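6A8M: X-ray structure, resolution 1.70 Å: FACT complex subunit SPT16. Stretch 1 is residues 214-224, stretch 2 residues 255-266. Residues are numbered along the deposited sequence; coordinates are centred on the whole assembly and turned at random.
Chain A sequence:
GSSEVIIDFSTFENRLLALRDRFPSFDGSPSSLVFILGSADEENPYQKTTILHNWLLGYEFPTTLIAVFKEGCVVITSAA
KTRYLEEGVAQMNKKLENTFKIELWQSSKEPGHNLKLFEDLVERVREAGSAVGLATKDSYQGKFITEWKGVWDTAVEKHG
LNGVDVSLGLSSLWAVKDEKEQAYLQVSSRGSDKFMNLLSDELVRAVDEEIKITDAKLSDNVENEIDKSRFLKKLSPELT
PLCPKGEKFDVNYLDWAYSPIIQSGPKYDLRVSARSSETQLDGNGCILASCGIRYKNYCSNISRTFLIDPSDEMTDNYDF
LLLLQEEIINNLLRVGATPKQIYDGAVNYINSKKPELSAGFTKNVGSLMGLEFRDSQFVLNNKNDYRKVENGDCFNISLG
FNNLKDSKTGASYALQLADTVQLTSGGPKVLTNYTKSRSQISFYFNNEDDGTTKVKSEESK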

ATOM      1  N   THR A 214     -18.404  20.626  -7.395  1.00 21.83           N
ATOM      2  CA  THR A 214     -17.813  20.285  -6.110  1.00 19.68           C
ATOM      3  C   THR A 214     -16.474  19.595  -6.306  1.00 18.98           C
ATOM      4  O   THR A 214     -16.172  19.051  -7.370  1.00 18.96           O
ATOM      5  CB  THR A 214     -18.720  19.364  -5.298  1.00 20.45           C
ATOM      6  OG1 THR A 214     -18.778  18.063  -5.913  1.00 22.86           O
ATOM      7  CG2 THR A 214     -20.147  19.960  -5.169  1.00 21.00           C
ATOM      8  N   ASP A 215     -15.673  19.619  -5.239  1.00 17.01           N
ATOM      9  CA  ASP A 215     -14.414  18.889  -5.219  1.00 15.08           C
ATOM     10  C   ASP A 215     -14.623  17.411  -5.556  1.00 17.18           C
ATOM     11  O   ASP A 215     -13.841  16.817  -6.308  1.00 16.13           O
ATOM     12  CB  ASP A 215     -13.767  19.017  -3.839  1.00 14.52           C
ATOM     13  CG  ASP A 215     -13.222  20.401  -3.568  1.00 16.96           C
ATOM     14  OD1 ASP A 215     -13.117  21.211  -4.507  1.00 17.37           O
ATOM     15  OD2 ASP A 215     -12.933  20.672  -2.387  1.00 17.88           O
ATOM     16  N   ALA A 216     -15.682  16.807  -5.010  1.00 18.13           N
ATOM     17  CA  ALA A 216     -15.897  15.375  -5.186  1.00 20.15           C
ATOM     18  C   ALA A 216     -16.318  15.043  -6.617  1.00 18.36           C
ATOM     19  O   ALA A 216     -15.921  14.005  -7.159  1.00 17.13           O
ATOM     20  CB  ALA A 216     -16.936  14.879  -4.175  1.00 23.95           C
ATOM     21  N   LYS A 217     -17.097  15.911  -7.254  1.00 19.61           N
ATOM     22  CA  LYS A 217     -17.441  15.694  -8.660  1.00 21.81           C
ATOM     23  C   LYS A 217     -16.204  15.780  -9.548  1.00 21.20           C
ATOM     24  O   LYS A 217     -16.017  14.958 -10.458  1.00 20.98           O
ATOM     25  CB  LYS A 217     -18.481  16.719  -9.103  1.00 25.32           C
ATOM     26  CG  LYS A 217     -18.893  16.602 -10.559  1.00 28.52           C
ATOM     27  CD  LYS A 217     -19.456  15.227 -10.852  1.00 31.06           C
ATOM     28  CE  LYS A 217     -19.852  15.120 -12.316  1.00 32.98           C
ATOM     29  NZ  LYS A 217     -20.132  13.723 -12.707  1.00 34.14           N
ATOM     30  N   LEU A 218     -15.342  16.766  -9.289  1.00 19.39           N
ATOM     31  CA  LEU A 218     -14.112  16.894 -10.058  1.00 20.54           C
ATOM     32  C   LEU A 218     -13.211  15.675  -9.877  1.00 16.61           C
ATOM     33  O   LEU A 218     -12.661  15.158 -10.855  1.00 17.08           O
ATOM     34  CB  LEU A 218     -13.387  18.172  -9.641  1.00 23.08           C
ATOM     35  CG  LEU A 218     -12.069  18.485 -10.337  1.00 24.39           C
ATOM     36  CD1 LEU A 218     -12.292  18.633 -11.835  1.00 26.31           C
ATOM     37  CD2 LEU A 218     -11.464  19.757  -9.746  1.00 24.99           C
ATOM     38  N   SER A 219     -13.032  15.199  -8.639  1.00 13.89           N
ATOM     39  CA  SER A 219     -12.145  14.052  -8.466  1.00 15.37           C
ATOM     40  C   SER A 219     -12.770  12.805  -9.063  1.00 16.35           C
ATOM     41  O   SER A 219     -12.052  11.933  -9.558  1.00 16.63           O
ATOM     42  CB  SER A 219     -11.786  13.828  -6.991  1.00 17.42           C
ATOM     43  OG  SER A 219     -12.895  13.391  -6.217  1.00 17.12           O
ATOM     44  N   ASP A 220     -14.110  12.721  -9.055  1.00 15.42           N
ATOM     45  CA  ASP A 220     -14.756  11.583  -9.697  1.00 16.90           C
ATOM     46  C   ASP A 220     -14.495  11.595 -11.196  1.00 18.04           C
ATOM     47  O   ASP A 220     -14.308  10.538 -11.813  1.00 17.74           O
ATOM     48  CB  ASP A 220     -16.260  11.607  -9.405  1.00 17.56           C
ATOM     49  CG  ASP A 220     -17.001  10.443 -10.040  1.00 20.07           C
ATOM     50  OD1 ASP A 220     -16.909   9.333  -9.505  1.00 22.28           O
ATOM     51  OD2 ASP A 220     -17.688  10.644 -11.059  1.00 22.72           O
ATOM     52  N   ASN A 221     -14.498  12.786 -11.811  1.00 16.46           N
ATOM     53  CA  ASN A 221     -14.214  12.872 -13.241  1.00 20.34           C
ATOM     54  C   ASN A 221     -12.851  12.268 -13.560  1.00 20.70           C
ATOM     55  O   ASN A 221     -12.710  11.456 -14.487  1.00 19.93           O
ATOM     56  CB  ASN A 221     -14.257  14.330 -13.694  1.00 21.90           C
ATOM     57  CG  ASN A 221     -15.658  14.905 -13.693  1.00 24.55           C
ATOM     58  OD1 ASN A 221     -16.633  14.181 -13.506  1.00 25.81           O
ATOM     59  ND2 ASN A 221     -15.764  16.208 -13.920  1.00 24.61           N
ATOM     60  N   VAL A 222     -11.834  12.672 -12.801  1.00 20.30           N
ATOM     61  CA  VAL A 222     -10.486  12.132 -12.963  1.00 19.17           C
ATOM     62  C   VAL A 222     -10.477  10.632 -12.717  1.00 16.07           C
ATOM     63  O   VAL A 222      -9.884   9.867 -13.488  1.00 14.49           O
ATOM     64  CB  VAL A 222      -9.515  12.850 -12.016  1.00 20.52           C
ATOM     65  CG1 VAL A 222      -8.171  12.145 -12.015  1.00 20.63           C
ATOM     66  CG2 VAL A 222      -9.379  14.308 -12.419  1.00 22.68           C
ATOM     67  N   GLU A 223     -11.131  10.191 -11.631  1.00 13.57           N
ATOM     68  CA  GLU A 223     -11.150   8.778 -11.263  1.00 13.93           C
ATOM     69  C   GLU A 223     -11.648   7.899 -12.409  1.00 14.10           C
ATOM     70  O   GLU A 223     -11.106   6.817 -12.657  1.00 15.48           O
ATOM     71  CB  GLU A 223     -12.001   8.588  -9.990  1.00 12.93           C
ATOM     72  CG  GLU A 223     -12.021   7.176  -9.445  1.00 14.19           C
ATOM     73  CD  GLU A 223     -12.599   7.099  -8.035  1.00 16.00           C
ATOM     74  OE1 GLU A 223     -12.671   5.986  -7.460  1.00 18.20           O
ATOM     75  OE2 GLU A 223     -12.995   8.155  -7.509  1.00 17.44           O
ATOM     76  N   ASN A 224     -12.672   8.341 -13.125  1.00 14.93           N
ATOM     77  CA  ASN A 224     -13.236   7.520 -14.181  1.00 16.15           C
ATOM     78  C   ASN A 224     -12.367   7.486 -15.430  1.00 16.68           C
ATOM     79  O   ASN A 224     -12.607   6.650 -16.309  1.00 18.58           O
ATOM     80  CB  ASN A 224     -14.643   8.025 -14.516  1.00 21.02           C
ATOM     81  CG  ASN A 224     -15.616   7.816 -13.351  1.00 25.14           C
ATOM     82  OD1 ASN A 224     -16.192   8.765 -12.813  1.00 30.76           O
ATOM     83  ND2 ASN A 224     -15.799   6.567 -12.967  1.00 22.89           N
ATOM     84  N   ASP A 255      -4.754  -0.018 -11.668  1.00 13.97           N
ATOM     85  CA  ASP A 255      -5.977   0.348 -10.958  1.00 16.50           C
ATOM     86  C   ASP A 255      -5.671   1.531 -10.033  1.00 12.90           C
ATOM     87  O   ASP A 255      -4.523   1.943  -9.876  1.00 13.78           O
ATOM     88  CB  ASP A 255      -6.527  -0.869 -10.183  1.00 19.96           C
ATOM     89  CG  ASP A 255      -8.003  -0.731  -9.795  1.00 23.90           C
ATOM     90  OD1 ASP A 255      -8.650   0.274 -10.147  1.00 23.85           O
ATOM     91  OD2 ASP A 255      -8.509  -1.668  -9.138  1.00 25.95           O
ATOM     92  N   TRP A 256      -6.702   2.076  -9.407  1.00 13.72           N
ATOM     93  CA  TRP A 256      -6.491   3.064  -8.355  1.00 13.24           C
ATOM     94  C   TRP A 256      -6.106   2.384  -7.045  1.00 12.83           C
ATOM     95  O   TRP A 256      -6.632   1.323  -6.704  1.00 15.39           O
ATOM     96  CB  TRP A 256      -7.760   3.888  -8.120  1.00 14.76           C
ATOM     97  CG  TRP A 256      -8.076   4.842  -9.214  1.00 11.00           C
ATOM     98  CD1 TRP A 256      -9.105   4.758 -10.113  1.00 12.85           C
ATOM     99  CD2 TRP A 256      -7.354   6.036  -9.541  1.00 14.61           C
ATOM    100  NE1 TRP A 256      -9.074   5.832 -10.963  1.00 13.70           N
ATOM    101  CE2 TRP A 256      -8.003   6.624 -10.647  1.00 11.61           C
ATOM    102  CE3 TRP A 256      -6.223   6.663  -9.013  1.00 16.17           C
ATOM    103  CZ2 TRP A 256      -7.564   7.808 -11.231  1.00 15.72           C
ATOM    104  CZ3 TRP A 256      -5.781   7.834  -9.599  1.00 18.04           C
ATOM    105  CH2 TRP A 256      -6.456   8.405 -10.688  1.00 17.18           C
ATOM    106  N   ALA A 257      -5.207   3.028  -6.284  1.00 12.49           N
ATOM    107  CA  ALA A 257      -4.965   2.588  -4.911  1.00 12.65           C
ATOM    108  C   ALA A 257      -6.042   3.080  -3.952  1.00 13.36           C
ATOM    109  O   ALA A 257      -6.265   2.467  -2.894  1.00 15.17           O
ATOM    110  CB  ALA A 257      -3.596   3.065  -4.427  1.00 12.99           C
ATOM    111  N   TYR A 258      -6.686   4.187  -4.299  1.00 12.60           N
ATOM    112  CA  TYR A 258      -7.763   4.806  -3.536  1.00 12.33           C
ATOM    113  C   TYR A 258      -8.419   5.807  -4.481  1.00 13.84           C
ATOM    114  O   TYR A 258      -7.865   6.152  -5.529  1.00 11.07           O
ATOM    115  CB  TYR A 258      -7.248   5.489  -2.244  1.00 12.78           C
ATOM    116  CG  TYR A 258      -6.254   6.595  -2.484  1.00 11.95           C
ATOM    117  CD1 TYR A 258      -4.887   6.328  -2.604  1.00 12.71           C
ATOM    118  CD2 TYR A 258      -6.675   7.917  -2.606  1.00 13.02           C
ATOM    119  CE1 TYR A 258      -3.984   7.355  -2.842  1.00 13.12           C
ATOM    120  CE2 TYR A 258      -5.784   8.942  -2.831  1.00 15.37           C
ATOM    121  CZ  TYR A 258      -4.435   8.654  -2.950  1.00 15.09           C
ATOM    122  OH  TYR A 258      -3.556   9.679  -3.199  1.00 13.48           O
ATOM    123  N   SER A 259      -9.602   6.271  -4.106  1.00 14.05           N
ATOM    124  CA  SER A 259     -10.282   7.277  -4.911  1.00 14.86           C
ATOM    125  C   SER A 259      -9.536   8.605  -4.811  1.00 15.29           C
ATOM    126  O   SER A 259      -9.208   9.040  -3.705  1.00 14.97           O
ATOM    127  CB  SER A 259     -11.731   7.455  -4.447  1.00 16.00           C
ATOM    128  OG  SER A 259     -12.549   6.363  -4.850  1.00 16.75           O
ATOM    129  N   PRO A 260      -9.255   9.268  -5.934  1.00 13.20           N
ATOM    130  CA  PRO A 260      -8.516  10.536  -5.892  1.00 13.89           C
ATOM    131  C   PRO A 260      -9.188  11.555  -4.984  1.00 13.89           C
ATOM    132  O   PRO A 260     -10.408  11.615  -4.889  1.00 14.21           O
ATOM    133  CB  PRO A 260      -8.543  11.010  -7.348  1.00 14.80           C
ATOM    134  CG  PRO A 260      -8.714   9.744  -8.161  1.00 17.46           C
ATOM    135  CD  PRO A 260      -9.551   8.815  -7.305  1.00 14.87           C
ATOM    136  N   ILE A 261      -8.365  12.366  -4.322  1.00 13.08           N
ATOM    137  CA  ILE A 261      -8.822  13.307  -3.312  1.00 12.78           C
ATOM    138  C   ILE A 261      -8.519  14.713  -3.809  1.00 13.30           C
ATOM    139  O   ILE A 261      -7.359  15.028  -4.108  1.00 15.02           O
ATOM    140  CB  ILE A 261      -8.136  13.077  -1.958  1.00 15.25           C
ATOM    141  CG1 ILE A 261      -8.417  11.660  -1.429  1.00 14.65           C
ATOM    142  CG2 ILE A 261      -8.589  14.146  -0.955  1.00 15.21           C
ATOM    143  CD1 ILE A 261      -7.517  11.238  -0.257  1.00 14.09           C
ATOM    144  N   ILE A 262      -9.546  15.553  -3.876  1.00 13.10           N
ATOM    145  CA  ILE A 262      -9.406  16.985  -4.100  1.00 14.19           C
ATOM    146  C   ILE A 262     -10.084  17.710  -2.939  1.00 14.41           C
ATOM    147  O   ILE A 262     -11.196  17.345  -2.537  1.00 14.73           O
ATOM    148  CB  ILE A 262     -10.014  17.415  -5.448  1.00 14.39           C
ATOM    149  CG1 ILE A 262      -9.288  16.699  -6.599  1.00 16.01           C
ATOM    150  CG2 ILE A 262      -9.974  18.946  -5.656  1.00 15.49           C
ATOM    151  CD1 ILE A 262      -9.949  16.963  -7.946  1.00 14.49           C
ATOM    152  N   GLN A 263      -9.387  18.695  -2.371  1.00 14.33           N
ATOM    153  CA  GLN A 263      -9.934  19.564  -1.325  1.00 14.59           C
ATOM    154  C   GLN A 263      -9.505  20.984  -1.657  1.00 14.48           C
ATOM    155  O   GLN A 263      -8.320  21.316  -1.546  1.00 15.95           O
ATOM    156  CB  GLN A 263      -9.435  19.159   0.070  1.00 15.55           C
ATOM    157  CG  GLN A 263      -9.837  17.757   0.475  1.00 16.08           C
ATOM    158  CD  GLN A 263      -9.242  17.350   1.800  1.00 20.15           C
ATOM    159  OE1 GLN A 263      -8.459  18.095   2.403  1.00 22.26           O
ATOM    160  NE2 GLN A 263      -9.595  16.162   2.260  1.00 18.55           N
ATOM    161  N   SER A 264     -10.454  21.824  -2.058  1.00 14.05           N
ATOM    162  CA  SER A 264     -10.126  23.186  -2.449  1.00 15.44           C
ATOM    163  C   SER A 264     -10.416  24.215  -1.359  1.00 15.10           C
ATOM    164  O   SER A 264     -10.180  25.405  -1.591  1.00 15.21           O
ATOM    165  CB  SER A 264     -10.886  23.564  -3.718  1.00 15.74           C
ATOM    166  OG  SER A 264     -12.272  23.548  -3.453  1.00 15.13           O
ATOM    167  N   GLY A 265     -10.913  23.801  -0.191  1.00 13.45           N
ATOM    168  CA  GLY A 265     -11.207  24.740   0.864  1.00 15.58           C
ATOM    169  C   GLY A 265     -12.630  25.276   0.863  1.00 17.24           C
ATOM    170  O   GLY A 265     -13.412  25.053  -0.076  1.00 16.29           O
ATOM    171  N   PRO A 266     -12.998  26.031   1.923  1.00 18.60           N
ATOM    172  CA  PRO A 266     -12.104  26.517   2.983  1.00 18.59           C
ATOM    173  C   PRO A 266     -11.766  25.483   4.083  1.00 18.10           C
ATOM    174  O   PRO A 266     -10.884  25.749   4.914  1.00 19.51           O
ATOM    175  CB  PRO A 266     -12.887  27.696   3.572  1.00 19.21           C
ATOM    176  CG  PRO A 266     -14.339  27.263   3.444  1.00 20.49           C
ATOM    177  CD  PRO A 266     -14.367  26.567   2.072  1.00 21.05           C
TER
HETATM  178  O   HOH W   1     -14.220  22.804  -1.414  1.00 14.51           O
HETATM  179  O   HOH W   2     -12.602  21.653   0.807  1.00 18.53           O
HETATM  180  O   HOH W   3     -12.530  10.645  -6.510  1.00 17.41           O

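The helix that begins at Asp215 lies across the second stretch, running roughly antiparallel to strand 261-263: the two directions differ by 150° and the axes approach to 7.4 Å. Asp215 therefore sits beside Ile262, and Ser219, one turn on, beside Pro260. Thr214 caps the helix, its OG1 accepting from Lys217 N at 3.0 Å, so one of the amides left without a carbonyl partner in the first turn is satisfied.

Polar bonds mark both ends of the contact. In the first turn, Asp215 uses both carboxylate oxygens: OD1 accepts from Ser264 OG at 2.7 Å, and OD2 from Ser264 N at 2.8 Å with a nearly straight 167° angle. A short, two-oxygen acid suits this place, since one serine supplies both donors. Water 1 lies 2.7 Å from both Asp215 OD2 and Gly265 O, within reach of more acceptors than it has protons, while water 2 accepts from Gly265 N at 2.9 Å. With phi at 92°, Gly265 adopts a backbone in which a CB would jam against the preceding carbonyl oxygen.

Between these ends an apolar contact sits next to a water-bridged polar one. Ile262 points toward the helix and places CD1 3.5 Å from Leu218 CG and 3.8 Å from Ser219 CB; Ser219 points toward the strand with a short side chain, and its CA lies 5.7 Å from Pro260 CA. Ser219 OG donates to water 3 at 2.8 Å, and this water donates in turn to Pro260 O at 2.8 Å and Glu223 OE2 at 2.7 Å, satisfying a proline carbonyl beside the helix.

Glu223 reaches farther with its extended side chain, and its OE1 accepts from Ser259 OG at 2.6 Å. Its backbone O takes the indole proton of Trp256, NE1 to O 2.8 Å, at the edge of the ring, near its plane, so the buried tryptophan's one polar side-chain atom is paired while its CH2 rests 4.3 Å from Val222 CG1.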